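Local coordinates for protein putative acetyltransferase (Nocardia farcinica, PDB 3D9W) that probably transfers an acetyl group from acetyl-CoA to arylamine substrates, acting as an arylamine N-acetyltransferase, at residues Arg226-Leu240 against Leu254-Asp268. Sequence-based numbering, arbitrary orientation.
Sequences RFHSDRHHVLDGLTL and LTPGELPEVINELFD
D268 OD2 is gripped side-on by the guanidinium of R226, which gives it two N-H groups at once: NE at 2.9 Å from OD2, through the anti lone pair of that oxygen, and NH2 at 3.2 Å, a more bent bond that arrives from out of the carboxylate plane. The carboxylate is turned 68° against the guanidinium plane. R226 bends at chi2 (62°) to bring its edge to the acid, while its NH1 bonds to T47 O of helix 35-48 and D268 OD1 forms a second salt bridge, with R77. Beside it, L266 CD1 lies over one face of the H233 imidazole, 4.0 Å from the ring centroid, a CH-pi contact. F267 pushes its ring up to the sheet, where CZ comes within 3.7 Å of L235 CB and L240 CD1 meets the ring edge. L240 CD2 and V262 CG1 approach tip to tip, and L235 CD2 packs crosswise on L259 CD2 (3.8 Å). At the far end the backbone N of L254 donates to L238 O at 2.8 Å, continuing the pairing of strands 239-243 and 249-253. Helix 259-265 and the following L266 to D268 thus pack against one face of the four-stranded antiparallel sheet, with L224 of edge strand 223-227 also touching I263 and F267.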
ATOM      1  N   ARG A 226      -8.830   1.512   4.776  1.00 19.38           N
ATOM      2  CA  ARG A 226      -8.735   2.954   4.916  1.00 19.07           C
ATOM      3  C   ARG A 226      -7.883   3.063   6.159  1.00 19.65           C
ATOM      4  O   ARG A 226      -8.183   2.439   7.179  1.00 19.12           O
ATOM      5  CB  ARG A 226     -10.107   3.587   5.141  1.00 18.38           C
ATOM      6  CG  ARG A 226     -10.071   5.101   5.164  1.00 16.74           C
ATOM      7  CD  ARG A 226      -9.589   5.643   3.838  1.00 17.21           C
ATOM      8  NE  ARG A 226      -9.694   7.096   3.791  1.00 19.36           N
ATOM      9  CZ  ARG A 226      -8.753   7.938   4.205  1.00 18.62           C
ATOM     10  NH1 ARG A 226      -7.612   7.479   4.696  1.00 18.50           N
ATOM     11  NH2 ARG A 226      -8.965   9.242   4.149  1.00 17.96           N
ATOM     12  N   PHE A 227      -6.804   3.828   6.086  1.00 19.53           N
ATOM     13  CA  PHE A 227      -5.929   3.921   7.241  1.00 19.79           C
ATOM     14  C   PHE A 227      -5.839   5.296   7.887  1.00 20.82           C
ATOM     15  O   PHE A 227      -5.585   6.303   7.222  1.00 21.74           O
ATOM     16  CB  PHE A 227      -4.534   3.430   6.864  1.00 16.69           C
ATOM     17  CG  PHE A 227      -3.622   3.276   8.029  1.00 15.09           C
ATOM     18  CD1 PHE A 227      -3.957   2.423   9.069  1.00 13.01           C
ATOM     19  CD2 PHE A 227      -2.436   4.002   8.104  1.00 14.27           C
ATOM     20  CE1 PHE A 227      -3.130   2.297  10.173  1.00 13.07           C
ATOM     21  CE2 PHE A 227      -1.600   3.883   9.205  1.00 12.89           C
ATOM     22  CZ  PHE A 227      -1.949   3.028  10.244  1.00 13.25           C
ATOM     23  N   HIS A 228      -6.059   5.319   9.195  1.00 20.45           N
ATOM     24  CA  HIS A 228      -5.994   6.547   9.970  1.00 21.91           C
ATOM     25  C   HIS A 228      -4.875   6.406  11.007  1.00 22.73           C
ATOM     26  O   HIS A 228      -4.395   5.297  11.259  1.00 23.00           O
ATOM     27  CB  HIS A 228      -7.347   6.817  10.639  1.00 21.33           C
ATOM     28  CG  HIS A 228      -8.467   7.048   9.665  1.00 22.06           C
ATOM     29  ND1 HIS A 228      -8.489   8.115   8.793  1.00 20.20           N
ATOM     30  CD2 HIS A 228      -9.599   6.343   9.423  1.00 21.51           C
ATOM     31  CE1 HIS A 228      -9.585   8.059   8.058  1.00 20.61           C
ATOM     32  NE2 HIS A 228     -10.277   6.994   8.420  1.00 21.12           N
ATOM     33  N   SER A 229      -4.449   7.519  11.598  1.00 21.91           N
ATOM     34  CA  SER A 229      -3.364   7.459  12.566  1.00 20.94           C
ATOM     35  C   SER A 229      -3.771   6.676  13.801  1.00 20.22           C
ATOM     36  O   SER A 229      -2.941   6.035  14.429  1.00 19.24           O
ATOM     37  CB  SER A 229      -2.924   8.865  12.977  1.00 20.92           C
ATOM     38  OG  SER A 229      -3.718   9.341  14.044  1.00 21.82           O
ATOM     39  N   ASP A 230      -5.057   6.707  14.128  1.00 20.01           N
ATOM     40  CA  ASP A 230      -5.552   6.022  15.310  1.00 20.97           C
ATOM     41  C   ASP A 230      -6.442   4.804  15.063  1.00 21.78           C
ATOM     42  O   ASP A 230      -6.833   4.125  16.008  1.00 23.27           O
ATOM     43  CB  ASP A 230      -6.305   7.021  16.188  1.00 21.05           C
ATOM     44  CG  ASP A 230      -7.569   7.547  15.524  1.00 22.10           C
ATOM     45  OD1 ASP A 230      -7.670   7.456  14.283  1.00 21.12           O
ATOM     46  OD2 ASP A 230      -8.458   8.063  16.240  1.00 22.25           O
ATOM     47  N   ARG A 231      -6.770   4.523  13.809  1.00 23.04           N
ATOM     48  CA  ARG A 231      -7.628   3.384  13.499  1.00 23.59           C
ATOM     49  C   ARG A 231      -7.440   2.876  12.070  1.00 23.72           C
ATOM     50  O   ARG A 231      -6.921   3.586  11.202  1.00 24.32           O
ATOM     51  CB  ARG A 231      -9.094   3.752  13.732  1.00 25.16           C
ATOM     52  CG  ARG A 231      -9.570   4.920  12.895  1.00 30.07           C
ATOM     53  CD  ARG A 231     -11.043   5.220  13.144  1.00 35.13           C
ATOM     54  NE  ARG A 231     -11.648   5.947  12.025  1.00 38.55           N
ATOM     55  CZ  ARG A 231     -11.451   7.239  11.762  1.00 39.05           C
ATOM     56  NH1 ARG A 231     -10.664   7.971  12.550  1.00 36.77           N
ATOM     57  NH2 ARG A 231     -12.024   7.794  10.692  1.00 39.30           N
ATOM     58  N   HIS A 232      -7.872   1.641  11.835  1.00 22.07           N
ATOM     59  CA  HIS A 232      -7.732   1.002  10.535  1.00 19.33           C
ATOM     60  C   HIS A 232      -9.046   0.324  10.169  1.00 17.78           C
ATOM     61  O   HIS A 232      -9.529  -0.536  10.894  1.00 16.03           O
ATOM     62  CB  HIS A 232      -6.596  -0.024  10.621  1.00 18.73           C
ATOM     63  CG  HIS A 232      -6.375  -0.814   9.369  1.00 18.49           C
ATOM     64  ND1 HIS A 232      -5.941  -2.122   9.389  1.00 19.32           N
ATOM     65  CD2 HIS A 232      -6.486  -0.474   8.064  1.00 19.28           C
ATOM     66  CE1 HIS A 232      -5.797  -2.555   8.149  1.00 18.80           C
ATOM     67  NE2 HIS A 232      -6.120  -1.574   7.325  1.00 19.92           N
ATOM     68  N   HIS A 233      -9.631   0.732   9.053  1.00 17.35           N
ATOM     69  CA  HIS A 233     -10.878   0.140   8.598  1.00 17.55           C
ATOM     70  C   HIS A 233     -10.549  -0.868   7.516  1.00 18.41           C
ATOM     71  O   HIS A 233      -9.632  -0.658   6.733  1.00 17.97           O
ATOM     72  CB  HIS A 233     -11.809   1.187   7.991  1.00 19.08           C
ATOM     73  CG  HIS A 233     -12.336   2.191   8.969  1.00 20.15           C
ATOM     74  ND1 HIS A 233     -13.139   1.847  10.036  1.00 20.21           N
ATOM     75  CD2 HIS A 233     -12.197   3.537   9.022  1.00 19.58           C
ATOM     76  CE1 HIS A 233     -13.472   2.938  10.703  1.00 19.48           C
ATOM     77  NE2 HIS A 233     -12.913   3.976  10.108  1.00 21.28           N
ATOM     78  N   VAL A 234     -11.305  -1.958   7.470  1.00 19.81           N
ATOM     79  CA  VAL A 234     -11.106  -2.986   6.454  1.00 20.25           C
ATOM     80  C   VAL A 234     -12.425  -3.617   6.021  1.00 21.45           C
ATOM     81  O   VAL A 234     -13.251  -3.987   6.854  1.00 20.70           O
ATOM     82  CB  VAL A 234     -10.183  -4.129   6.956  1.00 21.83           C
ATOM     83  CG1 VAL A 234     -10.102  -5.237   5.909  1.00 19.56           C
ATOM     84  CG2 VAL A 234      -8.801  -3.592   7.248  1.00 20.91           C
ATOM     85  N   LEU A 235     -12.618  -3.718   4.710  1.00 22.91           N
ATOM     86  CA  LEU A 235     -13.806  -4.368   4.165  1.00 23.44           C
ATOM     87  C   LEU A 235     -13.329  -5.609   3.416  1.00 24.31           C
ATOM     88  O   LEU A 235     -12.662  -5.500   2.393  1.00 24.68           O
ATOM     89  CB  LEU A 235     -14.574  -3.459   3.206  1.00 22.48           C
ATOM     90  CG  LEU A 235     -15.782  -4.199   2.616  1.00 22.14           C
ATOM     91  CD1 LEU A 235     -16.707  -4.676   3.732  1.00 22.90           C
ATOM     92  CD2 LEU A 235     -16.529  -3.297   1.678  1.00 22.19           C
ATOM     93  N   ASP A 236     -13.663  -6.782   3.943  1.00 25.95           N
ATOM     94  CA  ASP A 236     -13.264  -8.054   3.351  1.00 26.44           C
ATOM     95  C   ASP A 236     -14.529  -8.830   2.977  1.00 26.21           C
ATOM     96  O   ASP A 236     -14.966  -9.734   3.701  1.00 25.84           O
ATOM     97  CB  ASP A 236     -12.414  -8.835   4.363  1.00 26.99           C
ATOM     98  CG  ASP A 236     -11.802 -10.102   3.777  1.00 29.10           C
ATOM     99  OD1 ASP A 236     -11.538 -10.144   2.551  1.00 28.42           O
ATOM    100  OD2 ASP A 236     -11.562 -11.048   4.564  1.00 30.63           O
ATOM    101  N   GLY A 237     -15.101  -8.464   1.834  1.00 25.35           N
ATOM    102  CA  GLY A 237     -16.325  -9.084   1.371  1.00 23.02           C
ATOM    103  C   GLY A 237     -17.452  -8.312   2.018  1.00 22.15           C
ATOM    104  O   GLY A 237     -17.667  -7.144   1.710  1.00 21.65           O
ATOM    105  N   LEU A 238     -18.170  -8.958   2.929  1.00 21.88           N
ATOM    106  CA  LEU A 238     -19.252  -8.291   3.636  1.00 21.37           C
ATOM    107  C   LEU A 238     -18.898  -8.172   5.112  1.00 21.49           C
ATOM    108  O   LEU A 238     -19.756  -7.920   5.953  1.00 23.77           O
ATOM    109  CB  LEU A 238     -20.557  -9.064   3.471  1.00 19.62           C
ATOM    110  CG  LEU A 238     -21.167  -9.097   2.077  1.00 19.23           C
ATOM    111  CD1 LEU A 238     -22.457  -9.876   2.159  1.00 20.74           C
ATOM    112  CD2 LEU A 238     -21.429  -7.688   1.566  1.00 19.27           C
ATOM    113  N   THR A 239     -17.620  -8.359   5.423  1.00 21.07           N
ATOM    114  CA  THR A 239     -17.150  -8.262   6.799  1.00 19.65           C
ATOM    115  C   THR A 239     -16.441  -6.929   6.959  1.00 19.99           C
ATOM    116  O   THR A 239     -15.463  -6.652   6.271  1.00 19.66           O
ATOM    117  CB  THR A 239     -16.178  -9.402   7.130  1.00 17.12           C
ATOM    118  OG1 THR A 239     -16.794 -10.648   6.809  1.00 17.24           O
ATOM    119  CG2 THR A 239     -15.835  -9.403   8.593  1.00 15.10           C
ATOM    120  N   LEU A 240     -16.953  -6.096   7.854  1.00 20.94           N
ATOM    121  CA  LEU A 240     -16.356  -4.790   8.082  1.00 22.56           C
ATOM    122  C   LEU A 240     -15.583  -4.796   9.390  1.00 23.41           C
ATOM    123  O   LEU A 240     -16.136  -5.068  10.459  1.00 23.52           O
ATOM    124  CB  LEU A 240     -17.437  -3.709   8.121  1.00 22.64           C
ATOM    125  CG  LEU A 240     -16.960  -2.275   8.357  1.00 20.89           C
ATOM    126  CD1 LEU A 240     -15.969  -1.878   7.292  1.00 21.94           C
ATOM    127  CD2 LEU A 240     -18.145  -1.341   8.340  1.00 19.88           C
ATOM    128  N   LEU A 254     -22.080  -7.075   7.161  1.00 23.65           N
ATOM    129  CA  LEU A 254     -22.870  -6.243   6.269  1.00 22.24           C
ATOM    130  C   LEU A 254     -23.719  -6.976   5.235  1.00 21.84           C
ATOM    131  O   LEU A 254     -23.502  -8.160   4.929  1.00 20.51           O
ATOM    132  CB  LEU A 254     -21.949  -5.266   5.549  1.00 22.61           C
ATOM    133  CG  LEU A 254     -21.174  -4.331   6.476  1.00 25.82           C
ATOM    134  CD1 LEU A 254     -20.155  -3.529   5.675  1.00 26.57           C
ATOM    135  CD2 LEU A 254     -22.145  -3.399   7.189  1.00 25.04           C
ATOM    136  N   THR A 255     -24.695  -6.242   4.712  1.00 20.69           N
ATOM    137  CA  THR A 255     -25.595  -6.736   3.685  1.00 20.66           C
ATOM    138  C   THR A 255     -25.195  -5.968   2.433  1.00 21.78           C
ATOM    139  O   THR A 255     -24.629  -4.871   2.529  1.00 21.59           O
ATOM    140  CB  THR A 255     -27.063  -6.428   4.016  1.00 20.52           C
ATOM    141  OG1 THR A 255     -27.319  -5.029   3.855  1.00 17.94           O
ATOM    142  CG2 THR A 255     -27.367  -6.813   5.438  1.00 20.36           C
ATOM    143  N   PRO A 256     -25.468  -6.534   1.242  1.00 22.63           N
ATOM    144  CA  PRO A 256     -25.109  -5.856  -0.004  1.00 21.85           C
ATOM    145  C   PRO A 256     -25.618  -4.427  -0.062  1.00 23.28           C
ATOM    146  O   PRO A 256     -24.885  -3.522  -0.446  1.00 25.78           O
ATOM    147  CB  PRO A 256     -25.739  -6.746  -1.063  1.00 21.36           C
ATOM    148  CG  PRO A 256     -25.616  -8.105  -0.452  1.00 21.01           C
ATOM    149  CD  PRO A 256     -26.057  -7.855   0.961  1.00 21.28           C
ATOM    150  N   GLY A 257     -26.872  -4.225   0.327  1.00 22.92           N
ATOM    151  CA  GLY A 257     -27.448  -2.894   0.301  1.00 23.20           C
ATOM    152  C   GLY A 257     -26.705  -1.883   1.154  1.00 23.61           C
ATOM    153  O   GLY A 257     -26.783  -0.686   0.909  1.00 22.71           O
ATOM    154  N   GLU A 258     -25.979  -2.370   2.154  1.00 24.05           N
ATOM    155  CA  GLU A 258     -25.226  -1.514   3.063  1.00 23.79           C
ATOM    156  C   GLU A 258     -23.883  -1.065   2.496  1.00 22.47           C
ATOM    157  O   GLU A 258     -23.298  -0.088   2.967  1.00 22.46           O
ATOM    158  CB  GLU A 258     -24.968  -2.244   4.386  1.00 25.62           C
ATOM    159  CG  GLU A 258     -26.183  -2.556   5.233  1.00 27.91           C
ATOM    160  CD  GLU A 258     -25.800  -3.226   6.550  1.00 31.26           C
ATOM    161  OE1 GLU A 258     -25.236  -4.347   6.505  1.00 31.36           O
ATOM    162  OE2 GLU A 258     -26.055  -2.628   7.629  1.00 33.62           O
ATOM    163  N   LEU A 259     -23.399  -1.776   1.484  1.00 20.63           N
ATOM    164  CA  LEU A 259     -22.108  -1.463   0.892  1.00 19.66           C
ATOM    165  C   LEU A 259     -21.881  -0.034   0.409  1.00 20.06           C
ATOM    166  O   LEU A 259     -20.907   0.599   0.811  1.00 20.11           O
ATOM    167  CB  LEU A 259     -21.799  -2.452  -0.227  1.00 18.16           C
ATOM    168  CG  LEU A 259     -21.482  -3.868   0.257  1.00 18.81           C
ATOM    169  CD1 LEU A 259     -21.341  -4.784  -0.932  1.00 19.76           C
ATOM    170  CD2 LEU A 259     -20.208  -3.867   1.089  1.00 17.39           C
ATOM    171  N   PRO A 260     -22.772   0.501  -0.453  1.00 20.58           N
ATOM    172  CA  PRO A 260     -22.609   1.871  -0.960  1.00 18.95           C
ATOM    173  C   PRO A 260     -22.258   2.922   0.084  1.00 19.13           C
ATOM    174  O   PRO A 260     -21.295   3.668  -0.076  1.00 19.26           O
ATOM    175  CB  PRO A 260     -23.953   2.146  -1.623  1.00 17.20           C
ATOM    176  CG  PRO A 260     -24.293   0.831  -2.181  1.00 16.51           C
ATOM    177  CD  PRO A 260     -23.985  -0.107  -1.030  1.00 18.66           C
ATOM    178  N   GLU A 261     -23.041   2.968   1.156  1.00 19.47           N
ATOM    179  CA  GLU A 261     -22.824   3.936   2.216  1.00 19.46           C
ATOM    180  C   GLU A 261     -21.509   3.744   2.945  1.00 20.39           C
ATOM    181  O   GLU A 261     -20.775   4.704   3.170  1.00 21.69           O
ATOM    182  CB  GLU A 261     -23.972   3.889   3.218  1.00 17.79           C
ATOM    183  CG  GLU A 261     -23.717   4.709   4.455  1.00 16.70           C
ATOM    184  CD  GLU A 261     -24.980   5.239   5.068  1.00 17.08           C
ATOM    185  OE1 GLU A 261     -25.637   6.079   4.438  1.00 16.84           O
ATOM    186  OE2 GLU A 261     -25.317   4.818   6.183  1.00 20.22           O
ATOM    187  N   VAL A 262     -21.222   2.503   3.326  1.00 20.90           N
ATOM    188  CA  VAL A 262     -19.985   2.187   4.035  1.00 20.65           C
ATOM    189  C   VAL A 262     -18.780   2.568   3.190  1.00 21.03           C
ATOM    190  O   VAL A 262     -17.807   3.117   3.695  1.00 21.14           O
ATOM    191  CB  VAL A 262     -19.907   0.683   4.371  1.00 19.61           C
ATOM    192  CG1 VAL A 262     -18.493   0.300   4.750  1.00 18.34           C
ATOM    193  CG2 VAL A 262     -20.854   0.363   5.512  1.00 20.60           C
ATOM    194  N   ILE A 263     -18.870   2.283   1.895  1.00 20.73           N
ATOM    195  CA  ILE A 263     -17.805   2.560   0.953  1.00 21.57           C
ATOM    196  C   ILE A 263     -17.562   4.050   0.729  1.00 22.89           C
ATOM    197  O   ILE A 263     -16.441   4.461   0.443  1.00 24.18           O
ATOM    198  CB  ILE A 263     -18.100   1.859  -0.378  1.00 21.15           C
ATOM    199  CG1 ILE A 263     -18.020   0.345  -0.173  1.00 21.14           C
ATOM    200  CG2 ILE A 263     -17.110   2.298  -1.450  1.00 22.02           C
ATOM    201  CD1 ILE A 263     -18.477  -0.447  -1.371  1.00 20.76           C
ATOM    202  N   ASN A 264     -18.610   4.858   0.861  1.00 22.49           N
ATOM    203  CA  ASN A 264     -18.488   6.302   0.686  1.00 21.53           C
ATOM    204  C   ASN A 264     -17.995   6.992   1.961  1.00 22.01           C
ATOM    205  O   ASN A 264     -17.049   7.791   1.928  1.00 22.58           O
ATOM    206  CB  ASN A 264     -19.838   6.901   0.284  1.00 20.13           C
ATOM    207  CG  ASN A 264     -19.910   8.401   0.533  1.00 20.47           C
ATOM    208  OD1 ASN A 264     -19.172   9.178  -0.058  1.00 20.90           O
ATOM    209  ND2 ASN A 264     -20.806   8.807   1.418  1.00 20.64           N
ATOM    210  N   GLU A 265     -18.633   6.673   3.083  1.00 20.07           N
ATOM    211  CA  GLU A 265     -18.275   7.283   4.351  1.00 20.17           C
ATOM    212  C   GLU A 265     -16.994   6.738   4.956  1.00 20.07           C
ATOM    213  O   GLU A 265     -16.138   7.503   5.402  1.00 21.00           O
ATOM    214  CB  GLU A 265     -19.408   7.106   5.355  1.00 21.54           C
ATOM    215  CG  GLU A 265     -20.792   7.378   4.796  1.00 23.91           C
ATOM    216  CD  GLU A 265     -21.847   7.461   5.876  1.00 23.64           C
ATOM    217  OE1 GLU A 265     -21.872   6.591   6.767  1.00 25.42           O
ATOM    218  OE2 GLU A 265     -22.661   8.398   5.829  1.00 25.33           O
ATOM    219  N   LEU A 266     -16.868   5.414   4.962  1.00 19.84           N
ATOM    220  CA  LEU A 266     -15.705   4.749   5.537  1.00 19.76           C
ATOM    221  C   LEU A 266     -14.494   4.544   4.655  1.00 20.74           C
ATOM    222  O   LEU A 266     -13.404   4.294   5.158  1.00 22.98           O
ATOM    223  CB  LEU A 266     -16.093   3.384   6.085  1.00 15.99           C
ATOM    224  CG  LEU A 266     -16.910   3.407   7.355  1.00 16.86           C
ATOM    225  CD1 LEU A 266     -16.446   2.262   8.243  1.00 16.51           C
ATOM    226  CD2 LEU A 266     -16.722   4.726   8.073  1.00 16.97           C
ATOM    227  N   PHE A 267     -14.661   4.645   3.348  1.00 22.26           N
ATOM    228  CA  PHE A 267     -13.536   4.398   2.474  1.00 21.92           C
ATOM    229  C   PHE A 267     -13.286   5.483   1.453  1.00 21.83           C
ATOM    230  O   PHE A 267     -12.399   5.363   0.611  1.00 22.73           O
ATOM    231  CB  PHE A 267     -13.741   3.037   1.810  1.00 22.20           C
ATOM    232  CG  PHE A 267     -13.721   1.896   2.786  1.00 20.09           C
ATOM    233  CD1 PHE A 267     -12.516   1.465   3.346  1.00 19.92           C
ATOM    234  CD2 PHE A 267     -14.899   1.294   3.196  1.00 19.30           C
ATOM    235  CE1 PHE A 267     -12.485   0.451   4.302  1.00 18.21           C
ATOM    236  CE2 PHE A 267     -14.883   0.275   4.155  1.00 19.15           C
ATOM    237  CZ  PHE A 267     -13.672  -0.145   4.707  1.00 18.66           C
ATOM    238  N   ASP A 268     -14.079   6.543   1.538  1.00 21.16           N
ATOM    239  CA  ASP A 268     -13.952   7.687   0.653  1.00 20.48           C
ATOM    240  C   ASP A 268     -13.772   7.284  -0.789  1.00 19.64           C
ATOM    241  O   ASP A 268     -12.935   7.825  -1.508  1.00 19.25           O
ATOM    242  CB  ASP A 268     -12.798   8.548   1.124  1.00 19.33           C
ATOM    243  CG  ASP A 268     -12.975   8.983   2.544  1.00 20.39           C
ATOM    244  OD1 ASP A 268     -14.050   9.553   2.838  1.00 21.23           O
ATOM    245  OD2 ASP A 268     -12.061   8.745   3.364  1.00 18.19           O
TER